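Local structure of NADH kinase POS5 (Saccharomyces cerevisiae, 3AFO) at the interface of chains A and B and the interface of chains A and C. The protein transfers a phosphate from ATP to NADH, or with about twofold lower preference to NAD(+), and so is a key source of the cellular reductant NADPH. Residues are numbered along the deposited sequence; one frame, centred on the assembly and turned at random. Chains: chain A/B/C, NADH kinase POS5.

Contact 1: the interface of chains A and B. Residues chain A 243, 246-247, 264-265; chain B 265-267.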
loop_
_atom_site.group_PDB
_atom_site.type_symbol
_atom_site.label_atom_id
_atom_site.label_comp_id
_atom_site.label_asym_id
_atom_site.label_seq_id
_atom_site.Cartn_x
_atom_site.Cartn_y
_atom_site.Cartn_z
ATOM N N TYR A 243 -12.143 -8.310 -6.533
ATOM C CA TYR A 243 -11.899 -6.867 -6.770
ATOM C C TYR A 243 -11.182 -6.179 -5.591
ATOM O O TYR A 243 -10.270 -5.369 -5.784
ATOM C CB TYR A 243 -13.224 -6.130 -7.057
ATOM C CG TYR A 243 -13.138 -4.861 -7.902
ATOM C CD1 TYR A 243 -14.306 -4.299 -8.440
ATOM C CD2 TYR A 243 -11.918 -4.231 -8.177
ATOM C CE1 TYR A 243 -14.271 -3.153 -9.208
ATOM C CE2 TYR A 243 -11.863 -3.063 -8.968
ATOM C CZ TYR A 243 -13.053 -2.538 -9.475
ATOM O OH TYR A 243 -13.045 -1.411 -10.260
ATOM N N SER A 246 -7.429 -6.541 -5.745
ATOM C CA SER A 246 -6.870 -5.665 -6.768
ATOM C C SER A 246 -6.761 -4.221 -6.291
ATOM O O SER A 246 -5.850 -3.505 -6.686
ATOM C CB SER A 246 -7.749 -5.708 -8.013
ATOM O OG SER A 246 -7.871 -7.042 -8.465
ATOM N N ALA A 247 -7.713 -3.803 -5.459
ATOM C CA ALA A 247 -7.760 -2.460 -4.905
ATOM C C ALA A 247 -6.898 -2.307 -3.621
ATOM O O ALA A 247 -6.953 -1.274 -2.954
ATOM C CB ALA A 247 -9.229 -2.072 -4.638
ATOM N N ILE A 264 -11.902 2.135 -3.992
ATOM C CA ILE A 264 -11.371 1.930 -5.332
ATOM C C ILE A 264 -10.820 3.255 -5.850
ATOM O O ILE A 264 -11.587 4.158 -6.182
ATOM C CB ILE A 264 -12.441 1.359 -6.329
ATOM C CG1 ILE A 264 -13.100 0.107 -5.740
ATOM C CG2 ILE A 264 -11.788 1.053 -7.693
ATOM C CD1 ILE A 264 -14.361 -0.361 -6.480
ATOM N N CYS A 265 -9.488 3.349 -5.928
ATOM C CA CYS A 265 -8.786 4.573 -6.364
ATOM C C CYS A 265 -9.348 5.852 -5.718
ATOM O O CYS A 265 -9.887 6.736 -6.397
ATOM C CB CYS A 265 -8.750 4.649 -7.905
ATOM S SG CYS A 265 -7.934 3.210 -8.643
ATOM N N CYS B 265 -5.892 -1.027 -10.244
ATOM C CA CYS B 265 -6.515 -2.284 -9.777
ATOM C C CYS B 265 -6.132 -3.536 -10.603
ATOM O O CYS B 265 -6.970 -4.103 -11.328
ATOM C CB CYS B 265 -8.044 -2.123 -9.656
ATOM S SG CYS B 265 -8.533 -0.758 -8.543
ATOM N N PRO B 266 -4.860 -3.983 -10.486
ATOM C CA PRO B 266 -4.419 -5.131 -11.265
ATOM C C PRO B 266 -4.719 -6.461 -10.596
ATOM O O PRO B 266 -4.697 -6.554 -9.345
ATOM C CB PRO B 266 -2.905 -4.926 -11.329
ATOM C CG PRO B 266 -2.589 -4.315 -10.014
ATOM C CD PRO B 266 -3.732 -3.350 -9.775
ATOM N N ARG B 267 -4.972 -7.483 -11.417
ATOM C CA ARG B 267 -5.099 -8.868 -10.920
ATOM C C ARG B 267 -3.707 -9.389 -10.712
ATOM O O ARG B 267 -3.198 -10.167 -11.517
ATOM C CB ARG B 267 -5.814 -9.799 -11.914
ATOM C CG ARG B 267 -7.247 -9.456 -12.220
ATOM C CD ARG B 267 -8.112 -9.405 -10.968
ATOM N NE ARG B 267 -8.065 -10.645 -10.203
ATOM C CZ ARG B 267 -8.339 -10.737 -8.906
ATOM N NH1 ARG B 267 -8.673 -9.660 -8.212
ATOM N NH2 ARG B 267 -8.273 -11.913 -8.302
#
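The side chain of B:Cys265 enters a small apolar recess of chain A formed by A:Tyr243, A:Ser246, A:Ala247, A:Ile264 and A:Cys265, within the C-terminal domain typical of the NAD kinase family. The interface belongs to the deposited assembly and may reflect the native oligomer. Its sulfur does most of the touching: SG of B:Cys265 lies 3.8 Å from the branch methyl CG2 of A:Ile264. The same SG faces SG of A:Cys265 at 4.0 Å, a van der Waals approach between copies of one residue and not a disulfide. The ring of A:Tyr243 offers its rim, with CE2 4.0 Å from CB of B:Cys265, which lies in the ring plane. A:Ile264 CD1 sits over the rim of one face of that ring, so the isoleucine touches the tyrosine with one methyl and the cysteine with another. SG of B:Cys265 stands anti to its own carbonyl carbon (chi1 -57°), which directs the sulfur into the recess while the backbone passes A:Ser246, whose O is 3.4 Å from CA of the cysteine. Further out the contact turns polar. NH1 of the B:Arg267 guanidinium donates to the hydroxyl OG of A:Ser246 over 2.8 Å; this bond is bent, at 137° at the hydrogen, and OG lies out of the guanidinium plane. The hydroxyl in turn makes a weak bond to the carbonyl O of B:Pro266 at 3.3 Å.

Contact 2: the interface of chains A and C. Residues chain A 273-275; chain C 250-252, 364.
A short parallel beta bridge between chains joins A:Leu274 and A:Ile275 of strand 274-277 to C:Ile251 and C:Val252 of strand 251-252. Both polar backbone groups of C:Ile251 take part. Its N donates to the carbonyl O of A:Pro273 over 3.1 Å, arriving nearly in line with that C=O. Its own O accepts from N of A:Ile275 at 2.8 Å, the donor tilted somewhat from the carbonyl plane. One residue of chain C is thus clasped between two residues of chain A spaced two apart, the usual register of parallel strands. The side chains alternate about this seam. On one side A:Leu274 and C:Ile251 run side by side and point the same way; the leucine methyl CD2 touches CB of the isoleucine at 3.7 Å and also meets CD1. With CG anti to the carbonyl carbon (chi1 -61°), A:Leu274 carries this methyl toward the partner strand. The indole of C:Trp364 barely reaches the same methyl, CH2 standing 4.2 Å from CD2. On the opposite side A:Ile275 lies alongside C:Val252, its CG1 3.8 Å from the valine methyl CG2. CG1 also packs against CB of C:Ser250 at 3.9 Å. In the fold, the bridge lies in the C-terminal domain, where strand 274-277 of one copy pairs side by side with strand 251-252, which follows helix 243-246 in the other; C:Trp364 comes from helix 363-370 near the chain end.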
loop_
_atom_site.group_PDB
_atom_site.type_symbol
_atom_site.label_atom_id
_atom_site.label_comp_id
_atom_site.label_asym_id
_atom_site.label_seq_id
_atom_site.Cartn_x
_atom_site.Cartn_y
_atom_site.Cartn_z
ATOM N N PRO A 273 -8.026 0.276 3.907
ATOM C CA PRO A 273 -9.170 -0.649 3.859
ATOM C C PRO A 273 -9.672 -1.018 5.257
ATOM O O PRO A 273 -8.867 -1.122 6.195
ATOM C CB PRO A 273 -8.595 -1.884 3.145
ATOM C CG PRO A 273 -7.461 -1.347 2.318
ATOM C CD PRO A 273 -6.855 -0.264 3.187
ATOM N N LEU A 274 -10.987 -1.175 5.398
ATOM C CA LEU A 274 -11.605 -1.480 6.695
ATOM C C LEU A 274 -12.150 -2.898 6.731
ATOM O O LEU A 274 -12.640 -3.406 5.714
ATOM C CB LEU A 274 -12.773 -0.515 6.986
ATOM C CG LEU A 274 -12.521 0.991 7.091
ATOM C CD1 LEU A 274 -13.854 1.709 7.404
ATOM C CD2 LEU A 274 -11.422 1.355 8.129
ATOM N N ILE A 275 -12.091 -3.515 7.908
ATOM C CA ILE A 275 -12.701 -4.824 8.128
ATOM C C ILE A 275 -13.766 -4.636 9.207
ATOM O O ILE A 275 -13.462 -4.244 10.343
ATOM C CB ILE A 275 -11.674 -5.901 8.581
ATOM C CG1 ILE A 275 -10.420 -5.957 7.655
ATOM C CG2 ILE A 275 -12.349 -7.273 8.735
ATOM C CD1 ILE A 275 -10.665 -6.500 6.253
ATOM N N SER C 250 -4.796 -3.539 7.561
ATOM C CA SER C 250 -6.131 -2.972 7.514
ATOM C C SER C 250 -6.631 -2.595 8.891
ATOM O O SER C 250 -6.176 -3.117 9.893
ATOM C CB SER C 250 -7.110 -3.972 6.881
ATOM O OG SER C 250 -6.811 -4.133 5.508
ATOM N N ILE C 251 -7.581 -1.680 8.933
ATOM C CA ILE C 251 -8.194 -1.312 10.199
ATOM C C ILE C 251 -9.369 -2.254 10.457
ATOM O O ILE C 251 -10.305 -2.337 9.661
ATOM C CB ILE C 251 -8.664 0.143 10.199
ATOM C CG1 ILE C 251 -7.552 1.074 9.695
ATOM C CG2 ILE C 251 -9.115 0.550 11.602
ATOM C CD1 ILE C 251 -7.996 2.523 9.530
ATOM N N VAL C 252 -9.324 -2.940 11.596
ATOM C CA VAL C 252 -10.276 -3.991 11.905
ATOM C C VAL C 252 -11.073 -3.627 13.154
ATOM O O VAL C 252 -10.510 -3.493 14.250
ATOM C CB VAL C 252 -9.563 -5.353 12.135
ATOM C CG1 VAL C 252 -10.588 -6.495 12.345
ATOM C CG2 VAL C 252 -8.632 -5.682 10.983
ATOM N N TRP C 364 -15.495 3.324 17.829
ATOM C CA TRP C 364 -14.507 2.939 16.837
ATOM C C TRP C 364 -14.514 3.876 15.623
ATOM O O TRP C 364 -13.479 4.430 15.282
ATOM C CB TRP C 364 -14.698 1.470 16.445
ATOM C CG TRP C 364 -13.694 0.983 15.489
ATOM C CD1 TRP C 364 -12.379 0.718 15.734
ATOM C CD2 TRP C 364 -13.918 0.687 14.111
ATOM N NE1 TRP C 364 -11.763 0.274 14.580
ATOM C CE2 TRP C 364 -12.690 0.247 13.570
ATOM C CE3 TRP C 364 -15.044 0.749 13.278
ATOM C CZ2 TRP C 364 -12.554 -0.133 12.227
ATOM C CZ3 TRP C 364 -14.907 0.383 11.942
ATOM C CH2 TRP C 364 -13.676 -0.061 11.433
#

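Contact 3: the interface of chains A and C. Residues chain A 224-225, 271, 274; chain C 365, 368-369, 374.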
loop_
_atom_site.group_PDB
_atom_site.type_symbol
_atom_site.label_atom_id
_atom_site.label_comp_id
_atom_site.label_asym_id
_atom_site.label_seq_id
_atom_site.Cartn_x
_atom_site.Cartn_y
_atom_site.Cartn_z
ATOM N N LEU A 224 -19.663 7.814 8.555
ATOM C CA LEU A 224 -18.256 7.411 8.592
ATOM C C LEU A 224 -17.410 8.410 7.837
ATOM O O LEU A 224 -16.527 9.037 8.403
ATOM C CB LEU A 224 -18.033 6.000 8.012
ATOM C CG LEU A 224 -16.565 5.610 7.761
ATOM C CD1 LEU A 224 -15.817 5.322 9.072
ATOM C CD2 LEU A 224 -16.466 4.440 6.818
ATOM N N THR A 225 -17.684 8.557 6.544
ATOM C CA THR A 225 -16.845 9.391 5.721
ATOM C C THR A 225 -17.511 9.646 4.378
ATOM O O THR A 225 -18.379 8.875 3.949
ATOM C CB THR A 225 -15.444 8.704 5.497
ATOM O OG1 THR A 225 -14.497 9.677 5.054
ATOM C CG2 THR A 225 -15.538 7.546 4.492
ATOM N N PHE A 271 -7.393 6.518 3.179
ATOM C CA PHE A 271 -8.510 5.561 3.184
ATOM C C PHE A 271 -7.936 4.151 3.211
ATOM O O PHE A 271 -7.898 3.450 2.190
ATOM C CB PHE A 271 -9.460 5.753 1.986
ATOM C CG PHE A 271 -10.825 5.083 2.151
ATOM C CD1 PHE A 271 -11.963 5.652 1.567
ATOM C CD2 PHE A 271 -10.972 3.893 2.854
ATOM C CE1 PHE A 271 -13.226 5.039 1.708
ATOM C CE2 PHE A 271 -12.228 3.269 2.999
ATOM C CZ PHE A 271 -13.349 3.843 2.425
ATOM N N LEU A 274 -10.987 -1.175 5.398
ATOM C CA LEU A 274 -11.605 -1.480 6.695
ATOM C C LEU A 274 -12.150 -2.898 6.731
ATOM O O LEU A 274 -12.640 -3.406 5.714
ATOM C CB LEU A 274 -12.773 -0.515 6.986
ATOM C CG LEU A 274 -12.521 0.991 7.091
ATOM C CD1 LEU A 274 -13.854 1.709 7.404
ATOM C CD2 LEU A 274 -11.422 1.355 8.129
ATOM N N ILE C 365 -15.678 4.073 15.006
ATOM C CA ILE C 365 -15.814 5.073 13.927
ATOM C C ILE C 365 -15.205 6.413 14.327
ATOM O O ILE C 365 -14.369 6.979 13.619
ATOM C CB ILE C 365 -17.288 5.354 13.545
ATOM C CG1 ILE C 365 -18.041 4.077 13.169
ATOM C CG2 ILE C 365 -17.361 6.433 12.437
ATOM C CD1 ILE C 365 -17.365 3.222 12.149
ATOM N N ILE C 368 -11.269 6.338 14.740
ATOM C CA ILE C 368 -10.458 6.307 13.510
ATOM C C ILE C 368 -10.520 7.649 12.758
ATOM O O ILE C 368 -9.527 8.106 12.191
ATOM C CB ILE C 368 -10.765 5.086 12.604
ATOM C CG1 ILE C 368 -12.159 5.180 11.968
ATOM C CG2 ILE C 368 -10.576 3.764 13.395
ATOM C CD1 ILE C 368 -12.415 4.127 10.880
ATOM N N ASN C 369 -11.678 8.294 12.800
ATOM C CA ASN C 369 -11.845 9.605 12.165
ATOM C C ASN C 369 -11.045 10.685 12.864
ATOM O O ASN C 369 -10.232 11.362 12.240
ATOM C CB ASN C 369 -13.324 10.012 12.115
ATOM C CG ASN C 369 -14.047 9.441 10.916
ATOM O OD1 ASN C 369 -15.273 9.284 10.931
ATOM N ND2 ASN C 369 -13.300 9.111 9.875
ATOM N N PHE C 374 -8.482 9.044 9.631
ATOM C CA PHE C 374 -8.987 8.112 8.609
ATOM C C PHE C 374 -9.660 8.861 7.460
ATOM O O PHE C 374 -10.480 9.768 7.694
ATOM C CB PHE C 374 -9.997 7.123 9.203
ATOM C CG PHE C 374 -10.697 6.282 8.164
ATOM C CD1 PHE C 374 -10.013 5.265 7.497
ATOM C CD2 PHE C 374 -12.027 6.538 7.819
ATOM C CE1 PHE C 374 -10.655 4.508 6.511
ATOM C CE2 PHE C 374 -12.671 5.787 6.852
ATOM C CZ PHE C 374 -11.983 4.760 6.197
HETATM O O HOH W 1 -13.256 10.214 7.408
#
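C:Phe374 drives its ring between A:Phe271, A:Leu274 and A:Leu224 in a hydrophobic patch where the segment just after helix 363-370 of chain C packs closely against strands 222-228 and 274-277 of chain A, probably helping to hold the two copies together. The two phenylalanines meet edge-to-face with planes at 73°: the CZ end of C:Phe374 points at the face of A:Phe271, 3.5 Å from CE2. The side chain of A:Leu274 runs against that of C:Phe374 and lays CD2 over a face of the ring, 3.6 Å from CE1. At the CE2 rim A:Leu224 sets CD1 3.9 Å from CE2, on the same side of the ring plane, and this methyl meets C:Ile365 and C:Ile368. CD1 of C:Ile368 sits over the rim of the same face; its CG1 lies between the backbone N and carbonyl carbon (chi1 69°), which helps to place CD1 there. Replacing C:Phe374 by alanine would probably leave A:Phe271, A:Leu274 and A:Leu224 without their partner, opening a gap in this core. Toward the rim the fit is looser and polar. C:Asn369 OD1 is modelled 2.8 Å from the carbonyl O of A:Leu224, two acceptors, so the amide orientation is doubtful. A water links the chains, 2.7 Å from the hydroxyl OG1 of A:Thr225 and 2.8 Å from the carbonyl O of C:Phe374.

Chain A meets two different neighbours: chain B in contact 1 and chain C in contacts 2 and 3. The C-alpha centres of contacts 2 and 3 are about 8 Å apart, and A:Leu274 serves both, coupling the strand pairing between chains to the hydrophobic core beside it. Contact 1 lies about 17 Å from contact 2 and about 20 Å from contact 3. The segments 243-247 and 264-267 used there are near in sequence to those at 250-252 and 271-275 used in the A–C interface. With each interface two-fold symmetric, the pair could together build the four-copy assembly, largely through segments of the C-terminal half of the chain.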